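Local coordinates for protein CghA (Chaetomium globosum, PDB 6KBC) that belongs to the Diels-Alderase family, has two calycin-type beta domains and binds the ligand WK1 in a pocket, at residues A[27-35]-A[102-111]; A[273-283]-A[329-339]. All coordinates share one frame; numbering follows the deposited sequence.

Contact 1. Residues A[27-35]-A[102-111]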
ATOM      1  N   ILE A  27      18.484   0.909   4.290  1.00 36.30           N
ATOM      2  CA  ILE A  27      19.098   0.138   5.365  1.00 36.80           C
ATOM      3  C   ILE A  27      18.657  -1.306   5.210  1.00 37.22           C
ATOM      4  O   ILE A  27      17.453  -1.589   5.336  1.00 39.55           O
ATOM      5  CB  ILE A  27      18.716   0.686   6.747  1.00 37.18           C
ATOM      6  CG1 ILE A  27      19.026   2.182   6.826  1.00 38.29           C
ATOM      7  CG2 ILE A  27      19.411  -0.113   7.843  1.00 39.11           C
ATOM      8  CD1 ILE A  27      18.365   2.889   7.996  1.00 38.53           C
ATOM      9  N   PRO A  28      19.561  -2.246   4.946  1.00 34.37           N
ATOM     10  CA  PRO A  28      19.167  -3.652   4.880  1.00 36.17           C
ATOM     11  C   PRO A  28      18.572  -4.132   6.192  1.00 40.26           C
ATOM     12  O   PRO A  28      18.916  -3.650   7.275  1.00 35.91           O
ATOM     13  CB  PRO A  28      20.479  -4.381   4.572  1.00 36.62           C
ATOM     14  CG  PRO A  28      21.553  -3.429   4.967  1.00 39.12           C
ATOM     15  CD  PRO A  28      21.004  -2.058   4.719  1.00 38.53           C
ATOM     16  N   ASN A  29      17.664  -5.100   6.072  1.00 34.00           N
ATOM     17  CA  ASN A  29      17.030  -5.769   7.208  1.00 38.76           C
ATOM     18  C   ASN A  29      16.414  -4.777   8.197  1.00 36.34           C
ATOM     19  O   ASN A  29      16.501  -4.942   9.415  1.00 39.00           O
ATOM     20  CB  ASN A  29      18.022  -6.676   7.925  1.00 39.72           C
ATOM     21  CG  ASN A  29      17.338  -7.697   8.789  1.00 44.10           C
ATOM     22  OD1 ASN A  29      16.297  -8.262   8.410  1.00 39.17           O
ATOM     23  ND2 ASN A  29      17.904  -7.941   9.962  1.00 44.08           N
ATOM     24  N   SER A  30      15.750  -3.755   7.673  1.00 34.96           N
ATOM     25  CA  SER A  30      15.143  -2.735   8.511  1.00 34.64           C
ATOM     26  C   SER A  30      13.817  -2.297   7.910  1.00 35.67           C
ATOM     27  O   SER A  30      13.640  -2.297   6.689  1.00 32.87           O
ATOM     28  CB  SER A  30      16.079  -1.530   8.665  1.00 32.89           C
ATOM     29  OG  SER A  30      15.401  -0.385   9.137  1.00 32.90           O
ATOM     30  N   GLY A  31      12.888  -1.918   8.790  1.00 32.58           N
ATOM     31  CA  GLY A  31      11.683  -1.247   8.346  1.00 29.73           C
ATOM     32  C   GLY A  31      11.947   0.049   7.614  1.00 35.83           C
ATOM     33  O   GLY A  31      11.083   0.511   6.859  1.00 28.67           O
ATOM     34  N   ASN A  32      13.123   0.653   7.817  1.00 33.51           N
ATOM     35  CA  ASN A  32      13.471   1.916   7.168  1.00 30.45           C
ATOM     36  C   ASN A  32      12.454   3.005   7.477  1.00 31.98           C
ATOM     37  O   ASN A  32      12.214   3.893   6.660  1.00 32.42           O
ATOM     38  CB  ASN A  32      13.621   1.751   5.652  1.00 32.43           C
ATOM     39  CG  ASN A  32      14.957   1.165   5.259  1.00 32.73           C
ATOM     40  OD1 ASN A  32      15.879   1.899   4.886  1.00 35.90           O
ATOM     41  ND2 ASN A  32      15.072  -0.150   5.328  1.00 30.98           N
ATOM     42  N   LEU A  33      11.857   2.949   8.665  1.00 29.17           N
ATOM     43  CA  LEU A  33      10.719   3.808   8.960  1.00 31.32           C
ATOM     44  C   LEU A  33      11.121   5.261   9.142  1.00 31.84           C
ATOM     45  O   LEU A  33      10.289   6.160   8.953  1.00 34.26           O
ATOM     46  CB  LEU A  33       9.999   3.308  10.216  1.00 32.86           C
ATOM     47  CG  LEU A  33       9.380   1.929  10.033  1.00 32.41           C
ATOM     48  CD1 LEU A  33       8.679   1.469  11.317  1.00 32.64           C
ATOM     49  CD2 LEU A  33       8.431   1.964   8.830  1.00 32.58           C
ATOM     50  N   PHE A  34      12.363   5.520   9.530  1.00 34.17           N
ATOM     51  CA  PHE A  34      12.783   6.903   9.686  1.00 35.68           C
ATOM     52  C   PHE A  34      12.899   7.572   8.315  1.00 33.96           C
ATOM     53  O   PHE A  34      13.386   6.957   7.362  1.00 36.35           O
ATOM     54  CB  PHE A  34      14.113   6.983  10.436  1.00 39.68           C
ATOM     55  CG  PHE A  34      14.456   8.372  10.888  1.00 41.76           C
ATOM     56  CD1 PHE A  34      13.839   8.921  12.005  1.00 40.04           C
ATOM     57  CD2 PHE A  34      15.368   9.142  10.183  1.00 43.01           C
ATOM     58  CE1 PHE A  34      14.142  10.210  12.424  1.00 40.99           C
ATOM     59  CE2 PHE A  34      15.674  10.430  10.596  1.00 44.96           C
ATOM     60  CZ  PHE A  34      15.061  10.963  11.714  1.00 42.97           C
ATOM     61  N   PRO A  35      12.445   8.818   8.181  1.00 36.22           N
ATOM     62  CA  PRO A  35      12.403   9.453   6.860  1.00 36.23           C
ATOM     63  C   PRO A  35      13.768   9.483   6.185  1.00 40.56           C
ATOM     64  O   PRO A  35      14.803   9.662   6.833  1.00 38.67           O
ATOM     65  CB  PRO A  35      11.903  10.868   7.164  1.00 36.81           C
ATOM     66  CG  PRO A  35      11.129  10.723   8.422  1.00 35.43           C
ATOM     67  CD  PRO A  35      11.822   9.660   9.215  1.00 35.76           C
ATOM     68  N   VAL A 102       8.668  12.784  12.541  1.00 38.22           N
ATOM     69  CA  VAL A 102       8.927  11.374  12.791  1.00 38.28           C
ATOM     70  C   VAL A 102      10.138  11.271  13.698  1.00 42.57           C
ATOM     71  O   VAL A 102      11.177  11.885  13.429  1.00 43.03           O
ATOM     72  CB  VAL A 102       9.156  10.586  11.491  1.00 37.56           C
ATOM     73  CG1 VAL A 102       9.423   9.117  11.816  1.00 36.94           C
ATOM     74  CG2 VAL A 102       7.951  10.735  10.581  1.00 37.36           C
ATOM     75  N   THR A 103      10.000  10.506  14.770  1.00 40.29           N
ATOM     76  CA  THR A 103      11.081  10.267  15.703  1.00 39.62           C
ATOM     77  C   THR A 103      11.351   8.775  15.777  1.00 41.70           C
ATOM     78  O   THR A 103      10.439   7.959  15.642  1.00 44.30           O
ATOM     79  CB  THR A 103      10.739  10.806  17.093  1.00 42.75           C
ATOM     80  OG1 THR A 103       9.663  10.037  17.641  1.00 46.90           O
ATOM     81  CG2 THR A 103      10.314  12.263  17.008  1.00 40.31           C
ATOM     82  N   SER A 104      12.614   8.424  15.976  1.00 40.68           N
ATOM     83  CA  SER A 104      13.012   7.045  16.211  1.00 41.28           C
ATOM     84  C   SER A 104      13.808   7.009  17.507  1.00 46.33           C
ATOM     85  O   SER A 104      14.824   7.701  17.629  1.00 43.80           O
ATOM     86  CB  SER A 104      13.833   6.498  15.044  1.00 37.90           C
ATOM     87  OG  SER A 104      14.117   5.128  15.235  1.00 38.69           O
ATOM     88  N   ASP A 105      13.345   6.211  18.467  1.00 47.77           N
ATOM     89  CA  ASP A 105      13.942   6.138  19.797  1.00 47.72           C
ATOM     90  C   ASP A 105      14.919   4.975  19.858  1.00 48.49           C
ATOM     91  O   ASP A 105      14.527   3.821  19.660  1.00 50.57           O
ATOM     92  CB  ASP A 105      12.876   5.977  20.880  1.00 50.88           C
ATOM     93  CG  ASP A 105      11.980   7.187  21.006  1.00 54.70           C
ATOM     94  OD1 ASP A 105      12.412   8.298  20.619  1.00 59.55           O
ATOM     95  OD2 ASP A 105      10.846   7.029  21.506  1.00 64.71           O
ATOM     96  N   GLY A 106      16.174   5.278  20.174  1.00 50.97           N
ATOM     97  CA  GLY A 106      17.194   4.268  20.308  1.00 50.16           C
ATOM     98  C   GLY A 106      18.443   4.686  19.563  1.00 48.16           C
ATOM     99  O   GLY A 106      18.424   5.633  18.773  1.00 49.42           O
ATOM    100  N   PRO A 107      19.558   3.990  19.802  1.00 44.88           N
ATOM    101  CA  PRO A 107      20.800   4.370  19.112  1.00 51.91           C
ATOM    102  C   PRO A 107      20.804   4.017  17.631  1.00 51.10           C
ATOM    103  O   PRO A 107      21.479   4.701  16.852  1.00 51.97           O
ATOM    104  CB  PRO A 107      21.875   3.596  19.889  1.00 46.62           C
ATOM    105  CG  PRO A 107      21.153   2.368  20.358  1.00 48.14           C
ATOM    106  CD  PRO A 107      19.760   2.849  20.715  1.00 45.30           C
ATOM    107  N   ASP A 108      20.052   2.989  17.216  1.00 47.19           N
ATOM    108  CA  ASP A 108      20.077   2.473  15.846  1.00 44.41           C
ATOM    109  C   ASP A 108      18.898   3.052  15.060  1.00 43.26           C
ATOM    110  O   ASP A 108      17.745   2.682  15.300  1.00 42.93           O
ATOM    111  CB  ASP A 108      20.034   0.946  15.866  1.00 43.49           C
ATOM    112  CG  ASP A 108      20.312   0.332  14.513  1.00 43.66           C
ATOM    113  OD1 ASP A 108      20.248   1.059  13.498  1.00 46.44           O
ATOM    114  OD2 ASP A 108      20.589  -0.884  14.461  1.00 43.50           O
ATOM    115  N   VAL A 109      19.195   3.926  14.092  1.00 43.05           N
ATOM    116  CA  VAL A 109      18.148   4.637  13.357  1.00 44.37           C
ATOM    117  C   VAL A 109      17.311   3.684  12.501  1.00 41.45           C
ATOM    118  O   VAL A 109      16.226   4.059  12.034  1.00 41.26           O
ATOM    119  CB  VAL A 109      18.766   5.747  12.478  1.00 42.15           C
ATOM    120  CG1 VAL A 109      19.664   5.146  11.387  1.00 43.20           C
ATOM    121  CG2 VAL A 109      17.713   6.672  11.902  1.00 40.80           C
ATOM    122  N   GLY A 110      17.789   2.462  12.279  1.00 35.10           N
ATOM    123  CA  GLY A 110      17.052   1.474  11.525  1.00 41.93           C
ATOM    124  C   GLY A 110      16.256   0.499  12.351  1.00 44.65           C
ATOM    125  O   GLY A 110      15.462  -0.263  11.794  1.00 35.95           O
ATOM    126  N   HIS A 111      16.455   0.492  13.673  1.00 40.39           N
ATOM    127  CA  HIS A 111      15.747  -0.415  14.568  1.00 41.16           C
ATOM    128  C   HIS A 111      15.420   0.293  15.880  1.00 40.92           C
ATOM    129  O   HIS A 111      15.895  -0.066  16.946  1.00 44.06           O
ATOM    130  CB  HIS A 111      16.551  -1.686  14.829  1.00 43.18           C
ATOM    131  CG  HIS A 111      17.011  -2.376  13.585  1.00 47.69           C
ATOM    132  ND1 HIS A 111      18.180  -2.040  12.937  1.00 51.88           N
ATOM    133  CD2 HIS A 111      16.469  -3.396  12.879  1.00 45.11           C
ATOM    134  CE1 HIS A 111      18.332  -2.813  11.876  1.00 46.58           C
ATOM    135  NE2 HIS A 111      17.308  -3.647  11.821  1.00 44.60           N
TER
HETATM  136  O   HOH W   1      13.329  -2.472  11.396  1.00 36.60           O
HETATM  137  O   HOH W   2      12.990   1.420  10.882  1.00 38.31           O
HETATM  138  O   HOH W   3      14.640   3.784   9.711  1.00 34.98           O
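The loop 27-35 runs beside the end of strand 99-105 and the turn after it, with the CA atoms of Ser30 and Gly110 5.5 Å apart. Both parts belong to the calycin-type N-terminal domain, where a long loop between strands 6-10 and 46-54 meets a type I beta turn from Asp108 to His111. The carbonyl O of Gly110 is the polar centre. Ser30 OG donates to Gly110 O over 2.7 Å, in the carbonyl plane and on a lone pair. Waters 1 and 2 also donate to this oxygen; water 1 accepts from Gly31 N and water 2 from Leu33 N. Ser30 OG in turn accepts from Asn32 N, an ST turn that fixes the hydroxyl. Water 3 joins Val109 O to Phe34 N.

Ile27 CD1 packs on Gly110 CA at 4.0 Å. Apolar contacts continue toward Phe34 and Pro35. Phe34 CG stands anti to its backbone N (chi1 -168°), which carries the ring over to Val109 and Ser104. Val109 CG2 lies 3.8 Å from Phe34 CG, the two side chains crossing at about a right angle. Pro35 CD rests 3.6 Å from Val102 CG1. Phe6 of strand 6-10 also touches both Phe34 and Val109.

Asp108 OD1 accepts from Gly110 N in an Asx turn, and OD2 takes a weak bond from His111 ND1. The other ring nitrogen, His111 NE2, donates to Asn29 O over 2.8 Å, with an angle of 152° at the hydrogen.

Contact 2. Residues A[273-283]-A[329-339]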
ATOM      1  N   ALA A 273       6.385  -7.791  -4.372  1.00 20.15           N
ATOM      2  CA  ALA A 273       5.203  -8.555  -4.004  1.00 22.17           C
ATOM      3  C   ALA A 273       5.627  -9.782  -3.225  1.00 19.79           C
ATOM      4  O   ALA A 273       6.780 -10.220  -3.282  1.00 20.21           O
ATOM      5  CB  ALA A 273       4.386  -8.991  -5.230  1.00 14.94           C
ATOM      6  N   ALA A 274       4.659 -10.371  -2.537  1.00 17.72           N
ATOM      7  CA  ALA A 274       4.947 -11.555  -1.751  1.00 18.61           C
ATOM      8  C   ALA A 274       3.686 -12.388  -1.632  1.00 21.83           C
ATOM      9  O   ALA A 274       2.587 -11.845  -1.474  1.00 21.06           O
ATOM     10  CB  ALA A 274       5.476 -11.180  -0.359  1.00 23.41           C
ATOM     11  N   LEU A 275       3.851 -13.702  -1.712  1.00 20.30           N
ATOM     12  CA  LEU A 275       2.789 -14.639  -1.395  1.00 20.08           C
ATOM     13  C   LEU A 275       3.250 -15.494  -0.221  1.00 21.69           C
ATOM     14  O   LEU A 275       4.378 -15.995  -0.215  1.00 20.89           O
ATOM     15  CB  LEU A 275       2.431 -15.519  -2.578  1.00 19.16           C
ATOM     16  CG  LEU A 275       1.358 -16.567  -2.304  1.00 22.33           C
ATOM     17  CD1 LEU A 275      -0.008 -15.908  -2.081  1.00 19.33           C
ATOM     18  CD2 LEU A 275       1.313 -17.561  -3.462  1.00 20.30           C
ATOM     19  N   TYR A 276       2.385 -15.640   0.766  1.00 18.70           N
ATOM     20  CA  TYR A 276       2.650 -16.475   1.922  1.00 20.56           C
ATOM     21  C   TYR A 276       1.608 -17.571   1.950  1.00 22.04           C
ATOM     22  O   TYR A 276       0.484 -17.378   1.495  1.00 19.90           O
ATOM     23  CB  TYR A 276       2.591 -15.671   3.208  1.00 20.45           C
ATOM     24  CG  TYR A 276       3.539 -14.512   3.251  1.00 23.45           C
ATOM     25  CD1 TYR A 276       3.173 -13.276   2.735  1.00 21.30           C
ATOM     26  CD2 TYR A 276       4.797 -14.635   3.856  1.00 23.39           C
ATOM     27  CE1 TYR A 276       4.037 -12.201   2.779  1.00 22.25           C
ATOM     28  CE2 TYR A 276       5.668 -13.564   3.905  1.00 25.01           C
ATOM     29  CZ  TYR A 276       5.284 -12.352   3.365  1.00 23.78           C
ATOM     30  OH  TYR A 276       6.129 -11.275   3.415  1.00 23.79           O
ATOM     31  N   ARG A 277       1.998 -18.735   2.458  1.00 22.52           N
ATOM     32  CA  ARG A 277       1.063 -19.807   2.759  1.00 21.73           C
ATOM     33  C   ARG A 277       1.282 -20.192   4.213  1.00 28.61           C
ATOM     34  O   ARG A 277       2.379 -20.620   4.578  1.00 25.26           O
ATOM     35  CB  ARG A 277       1.265 -21.010   1.840  1.00 24.01           C
ATOM     36  CG  ARG A 277       0.161 -22.059   1.969  1.00 27.24           C
ATOM     37  CD  ARG A 277       0.461 -23.305   1.141  1.00 31.36           C
ATOM     38  NE  ARG A 277      -0.769 -23.937   0.656  1.00 34.67           N
ATOM     39  CZ  ARG A 277      -1.583 -24.687   1.401  1.00 41.03           C
ATOM     40  NH1 ARG A 277      -1.309 -24.919   2.683  1.00 39.04           N
ATOM     41  NH2 ARG A 277      -2.674 -25.214   0.859  1.00 38.52           N
ATOM     42  N   ASP A 278       0.254 -20.005   5.033  1.00 27.48           N
ATOM     43  CA  ASP A 278       0.355 -20.200   6.483  1.00 33.71           C
ATOM     44  C   ASP A 278       1.566 -19.482   7.057  1.00 33.53           C
ATOM     45  O   ASP A 278       2.267 -20.000   7.924  1.00 31.04           O
ATOM     46  CB  ASP A 278       0.394 -21.679   6.841  1.00 33.43           C
ATOM     47  CG  ASP A 278      -0.897 -22.373   6.524  1.00 34.01           C
ATOM     48  OD1 ASP A 278      -1.952 -21.871   6.967  1.00 37.47           O
ATOM     49  OD2 ASP A 278      -0.851 -23.421   5.844  1.00 40.99           O
ATOM     50  N   GLY A 279       1.822 -18.276   6.560  1.00 26.95           N
ATOM     51  CA  GLY A 279       2.863 -17.447   7.118  1.00 27.31           C
ATOM     52  C   GLY A 279       4.259 -17.729   6.619  1.00 23.84           C
ATOM     53  O   GLY A 279       5.184 -16.986   6.969  1.00 28.23           O
ATOM     54  N   LYS A 280       4.453 -18.766   5.821  1.00 23.25           N
ATOM     55  CA  LYS A 280       5.740 -19.016   5.186  1.00 21.67           C
ATOM     56  C   LYS A 280       5.745 -18.342   3.815  1.00 25.87           C
ATOM     57  O   LYS A 280       4.784 -18.486   3.051  1.00 21.85           O
ATOM     58  CB  LYS A 280       5.947 -20.514   5.038  1.00 27.09           C
ATOM     59  CG  LYS A 280       6.020 -21.172   6.404  1.00 36.44           C
ATOM     60  CD  LYS A 280       6.286 -22.647   6.334  1.00 45.48           C
ATOM     61  CE  LYS A 280       6.230 -23.194   7.741  1.00 48.30           C
ATOM     62  NZ  LYS A 280       7.357 -22.640   8.533  1.00 57.49           N
ATOM     63  N   ILE A 281       6.820 -17.621   3.498  1.00 24.88           N
ATOM     64  CA  ILE A 281       6.883 -16.964   2.195  1.00 24.54           C
ATOM     65  C   ILE A 281       7.115 -18.025   1.126  1.00 25.84           C
ATOM     66  O   ILE A 281       8.048 -18.832   1.207  1.00 26.18           O
ATOM     67  CB  ILE A 281       7.950 -15.862   2.172  1.00 24.63           C
ATOM     68  CG1 ILE A 281       7.839 -15.051   0.864  1.00 23.21           C
ATOM     69  CG2 ILE A 281       9.352 -16.417   2.441  1.00 28.59           C
ATOM     70  CD1 ILE A 281       8.254 -13.610   1.017  1.00 28.58           C
ATOM     71  N   VAL A 282       6.223 -18.081   0.142  1.00 22.40           N
ATOM     72  CA  VAL A 282       6.331 -19.094  -0.897  1.00 18.86           C
ATOM     73  C   VAL A 282       6.610 -18.484  -2.261  1.00 22.26           C
ATOM     74  O   VAL A 282       7.030 -19.211  -3.177  1.00 23.30           O
ATOM     75  CB  VAL A 282       5.080 -19.999  -0.932  1.00 21.72           C
ATOM     76  CG1 VAL A 282       4.959 -20.782   0.401  1.00 25.05           C
ATOM     77  CG2 VAL A 282       3.808 -19.193  -1.199  1.00 22.26           C
ATOM     78  N   SER A 283       6.444 -17.172  -2.410  1.00 20.73           N
ATOM     79  CA  SER A 283       6.939 -16.454  -3.580  1.00 22.77           C
ATOM     80  C   SER A 283       7.414 -15.085  -3.117  1.00 23.33           C
ATOM     81  O   SER A 283       6.609 -14.257  -2.680  1.00 23.40           O
ATOM     82  CB  SER A 283       5.861 -16.329  -4.663  1.00 21.04           C
ATOM     83  OG  SER A 283       6.403 -15.770  -5.860  1.00 21.43           O
ATOM     84  N   PHE A 329       1.368 -16.189  -8.999  1.00 19.00           N
ATOM     85  CA  PHE A 329       2.678 -16.214  -8.360  1.00 19.19           C
ATOM     86  C   PHE A 329       3.432 -17.450  -8.808  1.00 19.56           C
ATOM     87  O   PHE A 329       2.845 -18.520  -8.957  1.00 22.07           O
ATOM     88  CB  PHE A 329       2.548 -16.228  -6.829  1.00 15.22           C
ATOM     89  CG  PHE A 329       2.164 -14.914  -6.246  1.00 17.40           C
ATOM     90  CD1 PHE A 329       3.134 -14.004  -5.874  1.00 19.46           C
ATOM     91  CD2 PHE A 329       0.827 -14.585  -6.062  1.00 16.42           C
ATOM     92  CE1 PHE A 329       2.776 -12.785  -5.307  1.00 18.43           C
ATOM     93  CE2 PHE A 329       0.461 -13.376  -5.506  1.00 17.68           C
ATOM     94  CZ  PHE A 329       1.446 -12.472  -5.123  1.00 17.74           C
ATOM     95  N   ARG A 330       4.732 -17.306  -9.014  1.00 19.22           N
ATOM     96  CA  ARG A 330       5.580 -18.442  -9.334  1.00 19.98           C
ATOM     97  C   ARG A 330       6.685 -18.556  -8.299  1.00 20.74           C
ATOM     98  O   ARG A 330       7.218 -17.546  -7.829  1.00 19.76           O
ATOM     99  CB  ARG A 330       6.208 -18.306 -10.716  1.00 21.12           C
ATOM    100  CG  ARG A 330       5.192 -18.084 -11.793  1.00 24.48           C
ATOM    101  CD  ARG A 330       5.782 -18.346 -13.166  1.00 22.54           C
ATOM    102  NE  ARG A 330       4.849 -17.879 -14.172  1.00 21.93           N
ATOM    103  CZ  ARG A 330       5.113 -17.811 -15.469  1.00 27.10           C
ATOM    104  NH1 ARG A 330       6.301 -18.219 -15.933  1.00 21.69           N
ATOM    105  NH2 ARG A 330       4.178 -17.332 -16.298  1.00 21.83           N
ATOM    106  N   SER A 331       7.032 -19.785  -7.969  1.00 20.52           N
ATOM    107  CA  SER A 331       8.173 -20.073  -7.117  1.00 23.98           C
ATOM    108  C   SER A 331       9.284 -20.705  -7.948  1.00 22.21           C
ATOM    109  O   SER A 331       9.038 -21.671  -8.678  1.00 24.54           O
ATOM    110  CB  SER A 331       7.779 -21.024  -5.987  1.00 22.08           C
ATOM    111  OG  SER A 331       8.953 -21.580  -5.418  1.00 24.20           O
ATOM    112  N   ALA A 332      10.500 -20.164  -7.835  1.00 24.79           N
ATOM    113  CA  ALA A 332      11.687 -20.818  -8.383  1.00 24.94           C
ATOM    114  C   ALA A 332      12.254 -21.870  -7.429  1.00 28.00           C
ATOM    115  O   ALA A 332      13.378 -22.352  -7.640  1.00 26.57           O
ATOM    116  CB  ALA A 332      12.765 -19.785  -8.713  1.00 25.53           C
ATOM    117  N   GLY A 333      11.506 -22.209  -6.383  1.00 26.39           N
ATOM    118  CA  GLY A 333      11.860 -23.287  -5.490  1.00 25.87           C
ATOM    119  C   GLY A 333      11.785 -24.617  -6.203  1.00 27.48           C
ATOM    120  O   GLY A 333      11.250 -24.728  -7.318  1.00 28.06           O
ATOM    121  N   PRO A 334      12.316 -25.658  -5.560  1.00 26.45           N
ATOM    122  CA  PRO A 334      12.450 -26.957  -6.233  1.00 25.75           C
ATOM    123  C   PRO A 334      11.138 -27.565  -6.679  1.00 26.06           C
ATOM    124  O   PRO A 334      11.133 -28.380  -7.610  1.00 25.66           O
ATOM    125  CB  PRO A 334      13.107 -27.843  -5.159  1.00 24.33           C
ATOM    126  CG  PRO A 334      12.842 -27.132  -3.865  1.00 23.92           C
ATOM    127  CD  PRO A 334      12.884 -25.681  -4.193  1.00 25.45           C
ATOM    128  N   GLU A 335      10.032 -27.247  -6.011  1.00 21.84           N
ATOM    129  CA  GLU A 335       8.761 -27.831  -6.408  1.00 25.59           C
ATOM    130  C   GLU A 335       8.108 -27.082  -7.563  1.00 25.60           C
ATOM    131  O   GLU A 335       7.136 -27.593  -8.138  1.00 25.62           O
ATOM    132  CB  GLU A 335       7.820 -27.886  -5.209  1.00 25.78           C
ATOM    133  CG  GLU A 335       8.240 -28.958  -4.197  1.00 31.77           C
ATOM    134  CD  GLU A 335       7.139 -29.302  -3.208  1.00 35.72           C
ATOM    135  OE1 GLU A 335       7.231 -28.849  -2.048  1.00 37.60           O
ATOM    136  OE2 GLU A 335       6.188 -30.026  -3.589  1.00 39.02           O
ATOM    137  N   ARG A 336       8.618 -25.904  -7.910  1.00 24.67           N
ATOM    138  CA  ARG A 336       8.132 -25.142  -9.063  1.00 28.35           C
ATOM    139  C   ARG A 336       6.630 -24.932  -8.977  1.00 27.78           C
ATOM    140  O   ARG A 336       5.886 -25.236  -9.905  1.00 28.34           O
ATOM    141  CB  ARG A 336       8.484 -25.836 -10.373  1.00 30.51           C
ATOM    142  CG  ARG A 336       9.891 -25.618 -10.779  1.00 33.12           C
ATOM    143  CD  ARG A 336      10.187 -24.155 -10.983  1.00 37.23           C
ATOM    144  NE  ARG A 336      11.548 -24.044 -11.472  1.00 36.80           N
ATOM    145  CZ  ARG A 336      11.886 -24.055 -12.754  1.00 33.27           C
ATOM    146  NH1 ARG A 336      10.954 -24.121 -13.696  1.00 34.05           N
ATOM    147  NH2 ARG A 336      13.163 -23.979 -13.085  1.00 28.92           N
ATOM    148  N   GLU A 337       6.182 -24.451  -7.826  1.00 25.59           N
ATOM    149  CA  GLU A 337       4.766 -24.235  -7.631  1.00 25.72           C
ATOM    150  C   GLU A 337       4.345 -22.927  -8.279  1.00 25.46           C
ATOM    151  O   GLU A 337       5.120 -21.967  -8.367  1.00 23.07           O
ATOM    152  CB  GLU A 337       4.424 -24.218  -6.144  1.00 27.05           C
ATOM    153  CG  GLU A 337       4.596 -25.577  -5.472  1.00 28.98           C
ATOM    154  CD  GLU A 337       4.863 -25.463  -3.989  1.00 38.57           C
ATOM    155  OE1 GLU A 337       5.833 -24.760  -3.618  1.00 37.30           O
ATOM    156  OE2 GLU A 337       4.099 -26.071  -3.203  1.00 41.05           O
ATOM    157  N   LYS A 338       3.110 -22.915  -8.759  1.00 25.44           N
ATOM    158  CA  LYS A 338       2.432 -21.715  -9.218  1.00 22.85           C
ATOM    159  C   LYS A 338       1.114 -21.612  -8.481  1.00 21.21           C
ATOM    160  O   LYS A 338       0.417 -22.613  -8.290  1.00 24.55           O
ATOM    161  CB  LYS A 338       2.184 -21.742 -10.745  1.00 23.65           C
ATOM    162  CG  LYS A 338       3.433 -21.622 -11.569  1.00 32.57           C
ATOM    163  CD  LYS A 338       3.189 -21.051 -12.996  1.00 30.88           C
ATOM    164  CE  LYS A 338       1.877 -21.533 -13.584  1.00 31.20           C
ATOM    165  NZ  LYS A 338       1.638 -20.993 -14.985  1.00 30.02           N
ATOM    166  N   TRP A 339       0.778 -20.406  -8.064  1.00 18.69           N
ATOM    167  CA  TRP A 339      -0.526 -20.132  -7.495  1.00 21.33           C
ATOM    168  C   TRP A 339      -1.195 -19.066  -8.348  1.00 24.86           C
ATOM    169  O   TRP A 339      -0.539 -18.120  -8.794  1.00 24.41           O
ATOM    170  CB  TRP A 339      -0.410 -19.668  -6.057  1.00 18.05           C
ATOM    171  CG  TRP A 339       0.355 -20.610  -5.176  1.00 22.55           C
ATOM    172  CD1 TRP A 339      -0.166 -21.562  -4.335  1.00 24.30           C
ATOM    173  CD2 TRP A 339       1.777 -20.688  -5.037  1.00 24.20           C
ATOM    174  NE1 TRP A 339       0.853 -22.229  -3.684  1.00 22.28           N
ATOM    175  CE2 TRP A 339       2.053 -21.700  -4.083  1.00 28.72           C
ATOM    176  CE3 TRP A 339       2.847 -19.993  -5.612  1.00 23.27           C
ATOM    177  CZ2 TRP A 339       3.354 -22.040  -3.709  1.00 26.55           C
ATOM    178  CZ3 TRP A 339       4.141 -20.319  -5.213  1.00 24.71           C
ATOM    179  CH2 TRP A 339       4.379 -21.341  -4.284  1.00 24.29           C
TER
HETATM  180  O   HOH W   4       7.773 -21.705  -2.489  1.00 36.13           O
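Ser283 OG donates to Arg330 O over 2.8 Å. The hydroxyl comes from above the carbonyl plane, 47° out of it, and does not lie on a lone pair. Behind it, Leu275 O is gripped by two backbone donors, Val282 N at 2.8 Å and Ser283 N at 3.2 Å. The double grip marks a classic beta bulge, in which Val282 and Ser283 both face Leu275. As a result the side chains of both Val282 and Ser283 point toward segment 329-339. Val282 O receives a bond from water 4, which also lies 3.2 Å from Ser331 OG. Ser331 OG accepts from Gly333 N, an ST turn at the start of the 331-337 loop.

Two beta hairpins meet here, one turning at 277-280 through a type I' turn and the other closing strands 324-330 and 338-346. Both belong to the calycin-type C-terminal domain, and their touching residues are largely buried. Leu275 touches two aromatic rings. Its CB sits over the centre of the Phe329 ring, 3.7 Å from the centroid and 10° off the normal, a CH-pi contact. CG is anti to the backbone N (chi1 178°), and from there Leu275 CD2 reaches one face of the indole, 3.5 Å from Trp339 CD2. Val282 CG2 lies over the same indole face, 4.0 Å from the centroid of the six-membered ring of Trp339, in a second CH-pi contact. Glu337 CB covers part of the opposite face. Met254 of strand 252-261 touches both Leu275 and Phe329, and the ring of Tyr252 meets that of Trp339. Phe329 CE1 comes within 4.1 Å of Ala273 CB.

Contact 1 closes before contact 2 opens along the chain. Their centres are about 29 Å apart and their nearest atoms about 12 Å, so they do not touch. Contact 1 lies in the N-terminal domain, on strand 99-105 and a long loop. Contact 2 lies in the C-terminal domain, where it brings together two hairpins of strands 269-277, 280-285, 324-330 and 338-346. The two contacts share no strand. Each centre is about 20 Å from the centre of the chain. The ligand WK1 is about 14 Å from the side chain of Leu33 and about 13 Å from that of Ala273. Each contact thus joins parts of its own domain, away from direct contact with the ligand.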